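Local structure of endo-N-acetyl-beta-D-glucosaminidase (Hypocrea jecorina, 4AC1) at residues A[250-255]-A[269-274]; A[20-25]-A[34-39]. The protein hydrolyses N-linked glycans as a family 18 endo-beta-N-acetylglucosaminidase, the enzyme held responsible for deglycosylating the cellulases of the fungus that makes it. All blocks are in the same frame, centred on the assembly; numbering follows the deposited sequence.

Interaction 1 (A[250-255]-A[269-274]); sequences GGVMGW and WEWAQI. With ZN (zinc ion), chain H.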
ATOM      1  N   GLY A 250       0.643  13.617  -2.204  1.00  4.86           N
ATOM      2  CA  GLY A 250       0.307  12.579  -1.233  1.00  5.14           C
ATOM      3  C   GLY A 250       1.547  11.922  -0.655  1.00  5.18           C
ATOM      4  O   GLY A 250       1.563  11.549   0.505  1.00  5.00           O
ATOM      5  N   GLY A 251       2.577  11.791  -1.482  1.00  5.00           N
ATOM      6  CA  GLY A 251       3.851  11.230  -1.062  1.00  5.26           C
ATOM      7  C   GLY A 251       4.307  10.171  -2.038  1.00  4.85           C
ATOM      8  O   GLY A 251       3.949  10.212  -3.217  1.00  4.87           O
ATOM      9  N   VAL A 252       5.120   9.241  -1.540  1.00  4.76           N
ATOM     10  CA  VAL A 252       5.692   8.158  -2.337  1.00  3.69           C
ATOM     11  C   VAL A 252       5.554   6.838  -1.587  1.00  3.65           C
ATOM     12  O   VAL A 252       5.703   6.807  -0.368  1.00  3.97           O
ATOM     13  CB  VAL A 252       7.212   8.427  -2.641  1.00  4.14           C
ATOM     14  CG1 VAL A 252       7.882   7.201  -3.284  1.00  4.66           C
ATOM     15  CG2 VAL A 252       7.355   9.632  -3.529  1.00  5.07           C
ATOM     16  N   MET A 253       5.242   5.772  -2.318  1.00  4.38           N
ATOM     17  CA  MET A 253       5.327   4.429  -1.768  1.00  4.16           C
ATOM     18  C   MET A 253       6.314   3.611  -2.576  1.00  4.00           C
ATOM     19  O   MET A 253       6.541   3.878  -3.758  1.00  4.51           O
ATOM     20  CB  MET A 253       3.951   3.742  -1.629  1.00  4.33           C
ATOM     21  CG  MET A 253       3.207   3.377  -2.918  1.00  5.26           C
ATOM     22  SD  MET A 253       3.858   1.928  -3.792  1.00  5.29           S
ATOM     23  CE  MET A 253       2.377   1.473  -4.678  1.00  5.40           C
ATOM     24  N   GLY A 254       6.924   2.639  -1.910  1.00  4.13           N
ATOM     25  CA  GLY A 254       7.894   1.757  -2.547  1.00  4.58           C
ATOM     26  C   GLY A 254       7.513   0.292  -2.441  1.00  4.36           C
ATOM     27  O   GLY A 254       7.276  -0.222  -1.335  1.00  5.20           O
ATOM     28  N   TRP A 255       7.472  -0.377  -3.592  1.00  4.73           N
ATOM     29  CA  TRP A 255       7.326  -1.837  -3.680  1.00  4.93           C
ATOM     30  C   TRP A 255       8.686  -2.441  -4.077  1.00  4.85           C
ATOM     31  O   TRP A 255       9.122  -2.229  -5.210  1.00  4.58           O
ATOM     32  CB  TRP A 255       6.260  -2.239  -4.719  1.00  5.33           C
ATOM     33  CG  TRP A 255       6.099  -3.711  -4.697  1.00  5.97           C
ATOM     34  CD1 TRP A 255       6.842  -4.632  -5.378  1.00  6.63           C
ATOM     35  CD2 TRP A 255       5.196  -4.454  -3.867  1.00  6.20           C
ATOM     36  NE1 TRP A 255       6.442  -5.902  -5.045  1.00  8.07           N
ATOM     37  CE2 TRP A 255       5.437  -5.823  -4.110  1.00  7.43           C
ATOM     38  CE3 TRP A 255       4.205  -4.094  -2.938  1.00  6.89           C
ATOM     39  CZ2 TRP A 255       4.712  -6.840  -3.470  1.00  8.77           C
ATOM     40  CZ3 TRP A 255       3.485  -5.101  -2.294  1.00  7.81           C
ATOM     41  CH2 TRP A 255       3.739  -6.459  -2.573  1.00  8.40           C
ATOM     42  N   TRP A 269      17.484   0.023   3.428  1.00  7.00           N
ATOM     43  CA  TRP A 269      17.000   1.294   3.989  1.00  6.88           C
ATOM     44  C   TRP A 269      17.517   2.524   3.250  1.00  6.46           C
ATOM     45  O   TRP A 269      16.993   3.627   3.445  1.00  6.31           O
ATOM     46  CB  TRP A 269      17.400   1.413   5.462  1.00  7.02           C
ATOM     47  CG  TRP A 269      18.872   1.250   5.645  1.00  7.16           C
ATOM     48  CD1 TRP A 269      19.820   2.213   5.486  1.00  7.31           C
ATOM     49  CD2 TRP A 269      19.569   0.044   5.983  1.00  9.17           C
ATOM     50  NE1 TRP A 269      21.072   1.684   5.720  1.00  8.46           N
ATOM     51  CE2 TRP A 269      20.948   0.356   6.026  1.00  8.27           C
ATOM     52  CE3 TRP A 269      19.165  -1.269   6.246  1.00  8.54           C
ATOM     53  CZ2 TRP A 269      21.928  -0.597   6.342  1.00 10.00           C
ATOM     54  CZ3 TRP A 269      20.135  -2.215   6.577  1.00 11.36           C
ATOM     55  CH2 TRP A 269      21.501  -1.873   6.610  1.00 10.01           C
ATOM     56  N   GLU A 270      18.542   2.362   2.406  1.00  6.59           N
ATOM     57  CA  GLU A 270      19.086   3.515   1.705  1.00  6.98           C
ATOM     58  C   GLU A 270      18.063   4.166   0.773  1.00  6.38           C
ATOM     59  O   GLU A 270      18.057   5.387   0.628  1.00  6.38           O
ATOM     60  CB  GLU A 270      20.377   3.179   0.971  1.00  7.72           C
ATOM     61  CG  GLU A 270      21.532   2.932   1.923  1.00  8.79           C
ATOM     62  CD  GLU A 270      22.825   2.584   1.226  1.00 10.95           C
ATOM     63  OE1 GLU A 270      22.797   2.335   0.009  1.00 12.27           O
ATOM     64  OE2 GLU A 270      23.881   2.541   1.910  1.00 12.65           O
ATOM     65  N   TRP A 271      17.180   3.356   0.181  1.00  6.20           N
ATOM     66  CA  TRP A 271      16.086   3.878  -0.624  1.00  5.45           C
ATOM     67  C   TRP A 271      15.272   4.910   0.166  1.00  5.40           C
ATOM     68  O   TRP A 271      15.048   6.016  -0.300  1.00  4.73           O
ATOM     69  CB  TRP A 271      15.175   2.731  -1.081  1.00  5.96           C
ATOM     70  CG  TRP A 271      14.060   3.155  -1.999  1.00  5.38           C
ATOM     71  CD1 TRP A 271      14.115   3.238  -3.360  1.00  6.85           C
ATOM     72  CD2 TRP A 271      12.736   3.552  -1.621  1.00  4.91           C
ATOM     73  NE1 TRP A 271      12.909   3.659  -3.858  1.00  6.05           N
ATOM     74  CE2 TRP A 271      12.041   3.858  -2.811  1.00  5.58           C
ATOM     75  CE3 TRP A 271      12.067   3.674  -0.394  1.00  5.56           C
ATOM     76  CZ2 TRP A 271      10.714   4.290  -2.809  1.00  4.67           C
ATOM     77  CZ3 TRP A 271      10.740   4.097  -0.399  1.00  5.40           C
ATOM     78  CH2 TRP A 271      10.073   4.388  -1.597  1.00  5.02           C
ATOM     79  N   ALA A 272      14.848   4.539   1.378  1.00  5.45           N
ATOM     80  CA  ALA A 272      14.059   5.448   2.209  1.00  5.94           C
ATOM     81  C   ALA A 272      14.809   6.715   2.593  1.00  5.55           C
ATOM     82  O   ALA A 272      14.196   7.764   2.711  1.00  6.04           O
ATOM     83  CB  ALA A 272      13.528   4.733   3.451  1.00  6.26           C
ATOM     84  N   GLN A 273      16.126   6.614   2.782  1.00  5.47           N
ATOM     85  CA  GLN A 273      16.962   7.800   2.985  1.00  6.12           C
ATOM     86  C   GLN A 273      16.939   8.742   1.774  1.00  6.36           C
ATOM     87  O   GLN A 273      16.718   9.937   1.912  1.00  6.85           O
ATOM     88  CB  GLN A 273      18.405   7.390   3.293  1.00  6.50           C
ATOM     89  CG  GLN A 273      18.586   6.663   4.610  1.00  6.88           C
ATOM     90  CD  GLN A 273      20.004   6.194   4.838  1.00  8.80           C
ATOM     91  OE1 GLN A 273      20.642   5.656   3.933  1.00 10.29           O
ATOM     92  NE2 GLN A 273      20.486   6.345   6.062  1.00  8.94           N
ATOM     93  N   ILE A 274      17.133   8.182   0.583  1.00  6.36           N
ATOM     94  CA  ILE A 274      17.107   8.968  -0.646  1.00  7.61           C
ATOM     95  C   ILE A 274      15.747   9.622  -0.867  1.00  6.58           C
ATOM     96  O   ILE A 274      15.651  10.812  -1.183  1.00  6.55           O
ATOM     97  CB  ILE A 274      17.529   8.101  -1.864  1.00  8.25           C
ATOM     98  CG1 ILE A 274      19.017   7.753  -1.744  1.00 10.50           C
ATOM     99  CG2 ILE A 274      17.228   8.813  -3.185  1.00  9.70           C
ATOM    100  CD1 ILE A 274      19.569   6.929  -2.865  1.00  9.90           C
TER
HETATM  101 ZN    ZN H1292      25.759   1.851   1.306  0.75 13.61          ZN
HETATM  102  O   HOH W   1      25.138   1.459  -0.516  1.00 22.18           O
HETATM  103  O   HOH W   2      27.686   1.180   0.810  1.00 21.63           O
HETATM  104  O   HOH W   3      26.606   2.398   3.314  1.00 18.52           O
HETATM  105  O   HOH W   4      26.319   3.784   0.687  1.00 20.10           O
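The indole of W271 and the backbone of G254 show how a missing side chain can make room for a large one. Near the start of helix 270-279, E270 is turned outward to a zinc ion, far from the strand. Its OE2 binds the metal at 2.1 Å, with E267 and four waters as the other ligands, while OE1 accepts a hydrogen bond of 2.6 Å from water 1, one of those four. W271 follows on the inner face. With CG anti to the backbone N (chi1 -176°), its six-membered ring is carried to strand 251-255, coming in obliquely with CH2 leading, 3.5 Å from G254 CA and 3.9 Å from V252 CG1. A CB on G254 would clash with CH2. Such packing of the last helix on the last strand belongs to the (beta/alpha)8 barrel of glycoside hydrolase family 18; the two axes run nearly antiparallel, 10.5 Å apart. With W271 cut back to an alanine, a gap would probably be left beside G254, and V252, as well as L5 and V7 of strand 4-9, would lose the ring they pack on. Q273, further on, uses NE2 to hydrogen-bond K29 O.

Interaction 2 (A[20-25]-A[34-39]); sequences ISMLPL and THLIVC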
ATOM      1  N   ILE A  20      13.977 -10.701   8.236  1.00  8.12           N
ATOM      2  CA  ILE A  20      14.517  -9.420   7.796  1.00  7.83           C
ATOM      3  C   ILE A  20      13.953  -8.360   8.731  1.00  7.48           C
ATOM      4  O   ILE A  20      12.735  -8.228   8.856  1.00  7.66           O
ATOM      5  CB  ILE A  20      14.124  -9.146   6.328  1.00  7.80           C
ATOM      6  CG1 ILE A  20      14.829 -10.157   5.414  1.00  9.21           C
ATOM      7  CG2 ILE A  20      14.495  -7.712   5.912  1.00  7.66           C
ATOM      8  CD1 ILE A  20      14.238 -10.268   4.039  1.00 11.55           C
ATOM      9  N   SER A  21      14.824  -7.633   9.418  1.00  6.83           N
ATOM     10  CA  SER A  21      14.371  -6.607  10.330  1.00  6.94           C
ATOM     11  C   SER A  21      13.822  -5.411   9.563  1.00  6.69           C
ATOM     12  O   SER A  21      14.424  -4.971   8.570  1.00  6.56           O
ATOM     13  CB  SER A  21      15.516  -6.141  11.226  1.00  7.11           C
ATOM     14  OG  SER A  21      15.036  -5.205  12.169  1.00  7.18           O
ATOM     15  N   MET A  22      12.695  -4.879  10.048  1.00  6.25           N
ATOM     16  CA  MET A  22      12.157  -3.625   9.541  1.00  6.32           C
ATOM     17  C   MET A  22      12.742  -2.415  10.259  1.00  6.05           C
ATOM     18  O   MET A  22      12.543  -1.282   9.813  1.00  6.79           O
ATOM     19  CB  MET A  22      10.632  -3.590   9.619  1.00  6.88           C
ATOM     20  CG  MET A  22      10.074  -3.687  11.037  1.00  5.89           C
ATOM     21  SD  MET A  22       8.269  -3.745  11.113  1.00  9.18           S
ATOM     22  CE  MET A  22       7.908  -5.397  10.492  1.00  7.99           C
ATOM     23  N   LEU A  23      13.479  -2.647  11.344  1.00  6.26           N
ATOM     24  CA  LEU A  23      13.911  -1.559  12.221  1.00  6.42           C
ATOM     25  C   LEU A  23      14.940  -0.569  11.653  1.00  6.61           C
ATOM     26  O   LEU A  23      14.962   0.579  12.103  1.00  7.01           O
ATOM     27  CB  LEU A  23      14.356  -2.073  13.602  1.00  6.50           C
ATOM     28  CG  LEU A  23      13.294  -2.894  14.350  1.00  6.97           C
ATOM     29  CD1 LEU A  23      13.901  -3.481  15.603  1.00  7.93           C
ATOM     30  CD2 LEU A  23      12.055  -2.071  14.669  1.00  7.09           C
ATOM     31  N   PRO A  24      15.773  -0.982  10.664  1.00  6.29           N
ATOM     32  CA  PRO A  24      16.677   0.034  10.106  1.00  6.91           C
ATOM     33  C   PRO A  24      15.941   1.245   9.540  1.00  7.42           C
ATOM     34  O   PRO A  24      16.502   2.328   9.478  1.00  7.02           O
ATOM     35  CB  PRO A  24      17.401  -0.726   8.998  1.00  6.77           C
ATOM     36  CG  PRO A  24      17.462  -2.133   9.528  1.00  6.59           C
ATOM     37  CD  PRO A  24      16.093  -2.331  10.145  1.00  6.39           C
ATOM     38  N   LEU A  25      14.677   1.068   9.166  1.00  6.95           N
ATOM     39  CA  LEU A  25      13.867   2.168   8.660  1.00  7.40           C
ATOM     40  C   LEU A  25      13.617   3.264   9.687  1.00  7.38           C
ATOM     41  O   LEU A  25      13.280   4.396   9.311  1.00  7.28           O
ATOM     42  CB  LEU A  25      12.530   1.647   8.123  1.00  6.75           C
ATOM     43  CG  LEU A  25      12.639   0.888   6.806  1.00  6.84           C
ATOM     44  CD1 LEU A  25      11.361   0.128   6.540  1.00  7.66           C
ATOM     45  CD2 LEU A  25      12.960   1.844   5.646  1.00  7.05           C
ATOM     46  N   THR A  34       6.570   7.282   7.216  1.00  4.78           N
ATOM     47  CA  THR A  34       5.288   7.527   7.874  1.00  4.93           C
ATOM     48  C   THR A  34       4.437   6.265   8.015  1.00  4.64           C
ATOM     49  O   THR A  34       3.670   6.160   8.959  1.00  4.42           O
ATOM     50  CB  THR A  34       4.494   8.637   7.182  1.00  4.86           C
ATOM     51  OG1 THR A  34       4.248   8.261   5.827  1.00  4.62           O
ATOM     52  CG2 THR A  34       5.268   9.948   7.206  1.00  5.69           C
ATOM     53  N   HIS A  35       4.572   5.318   7.080  1.00  4.33           N
ATOM     54  CA  HIS A  35       3.730   4.126   7.059  1.00  4.97           C
ATOM     55  C   HIS A  35       4.520   2.908   6.638  1.00  4.64           C
ATOM     56  O   HIS A  35       5.274   2.979   5.661  1.00  4.45           O
ATOM     57  CB  HIS A  35       2.568   4.320   6.072  1.00  4.94           C
ATOM     58  CG  HIS A  35       1.686   5.468   6.421  1.00  4.58           C
ATOM     59  ND1 HIS A  35       2.004   6.771   6.099  1.00  4.22           N
ATOM     60  CD2 HIS A  35       0.537   5.519   7.133  1.00  4.69           C
ATOM     61  CE1 HIS A  35       1.074   7.575   6.583  1.00  5.67           C
ATOM     62  NE2 HIS A  35       0.179   6.838   7.220  1.00  4.23           N
ATOM     63  N   LEU A  36       4.302   1.787   7.323  1.00  4.79           N
ATOM     64  CA  LEU A  36       4.885   0.505   6.960  1.00  5.57           C
ATOM     65  C   LEU A  36       3.699  -0.421   6.701  1.00  5.16           C
ATOM     66  O   LEU A  36       2.854  -0.594   7.604  1.00  5.67           O
ATOM     67  CB  LEU A  36       5.772  -0.029   8.095  1.00  5.83           C
ATOM     68  CG  LEU A  36       6.644  -1.285   7.883  1.00  7.25           C
ATOM     69  CD1 LEU A  36       5.841  -2.583   7.814  1.00  8.89           C
ATOM     70  CD2 LEU A  36       7.604  -1.162   6.685  1.00  8.43           C
ATOM     71  N   ILE A  37       3.622  -0.996   5.498  1.00  4.51           N
ATOM     72  CA  ILE A  37       2.499  -1.851   5.115  1.00  4.53           C
ATOM     73  C   ILE A  37       2.952  -3.316   5.064  1.00  4.34           C
ATOM     74  O   ILE A  37       3.691  -3.723   4.158  1.00  5.21           O
ATOM     75  CB  ILE A  37       1.838  -1.403   3.773  1.00  4.36           C
ATOM     76  CG1 ILE A  37       1.422   0.076   3.849  1.00  4.66           C
ATOM     77  CG2 ILE A  37       0.623  -2.291   3.466  1.00  5.23           C
ATOM     78  CD1 ILE A  37       0.729   0.616   2.605  1.00  6.34           C
ATOM     79  N   VAL A  38       2.527  -4.081   6.072  1.00  4.67           N
ATOM     80  CA  VAL A  38       2.810  -5.517   6.165  1.00  5.25           C
ATOM     81  C   VAL A  38       1.879  -6.235   5.190  1.00  4.42           C
ATOM     82  O   VAL A  38       0.667  -6.014   5.201  1.00  4.71           O
ATOM     83  CB  VAL A  38       2.597  -6.036   7.604  1.00  5.89           C
ATOM     84  CG1 VAL A  38       2.779  -7.561   7.686  1.00  6.58           C
ATOM     85  CG2 VAL A  38       3.570  -5.329   8.549  1.00  6.57           C
ATOM     86  N   CYS A  39       2.447  -7.096   4.354  1.00  4.90           N
ATOM     87  CA  CYS A  39       1.694  -7.700   3.260  1.00  5.15           C
ATOM     88  C   CYS A  39       2.351  -9.012   2.809  1.00  4.86           C
ATOM     89  O   CYS A  39       3.472  -9.291   3.219  1.00  5.74           O
ATOM     90  CB  CYS A  39       1.592  -6.714   2.085  1.00  5.05           C
ATOM     91  SG  CYS A  39       3.170  -6.184   1.357  1.00  6.00           S
TER
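L36 meets two side chains of the 20-25 segment, and each of its methyls has its own partner. CD2 touches CD1 of L25 at 4.0 Å, whereas CD1 faces SD of M22 at the looser distance of 4.3 Å. Placing CG anti to the backbone N (chi1 -172°) carries the fork out from strand 35-39 toward the incoming helix. The L25 side chain crosses that of L36 at about a right angle, and the two meet methyl to methyl without running alongside each other. M22 arrives from the turn before the helix; it is extended through CG, but chi3 of 72° bends CE off that line, and the side chain also packs on L64 and M71 of helix 62-73.

The turn that presents these groups is held by polar bonds. S21 OG accepts from L23 N at 3.1 Å, a capping bond, and E67 also hydrogen-bonds S21 OG and M22 N. On the strand, H35 and I37 alternate with L36 and pack on the neighbouring strands 4-9 and 77-83; T34 OG1 and H35 ND1 share a hydrogen bond of 2.7 Å. An apolar seam of this kind, between helix 24-27 with the turn that precedes it and strand 35-42, is characteristic of a beta-alpha-beta unit, here the one that begins the (beta/alpha)8 barrel at strand 4-9.

Overall arrangement
Interactions 1 and 2 sit 11 Å apart between centres, where the ends of the barrel's chain come together: strand 4-9 pairs with both 35-42 and 251-255. Their outer layers touch directly. L25 serves both, its CD2 lying 3.7 Å from A272 CB, while P24 CB comes within 3.3 Å of W269 CE3; on the inner side, W255 CZ3 reaches past strand 4-9 to C39 SG at 3.8 Å. On the opposite side of strand 251-255 from W271, the M253 side chain is about 4 Å from a bound acetate and about 7 Å from that of D125. D125 and E127 lie in the family's signature acidic motif, so this side probably borders the active site.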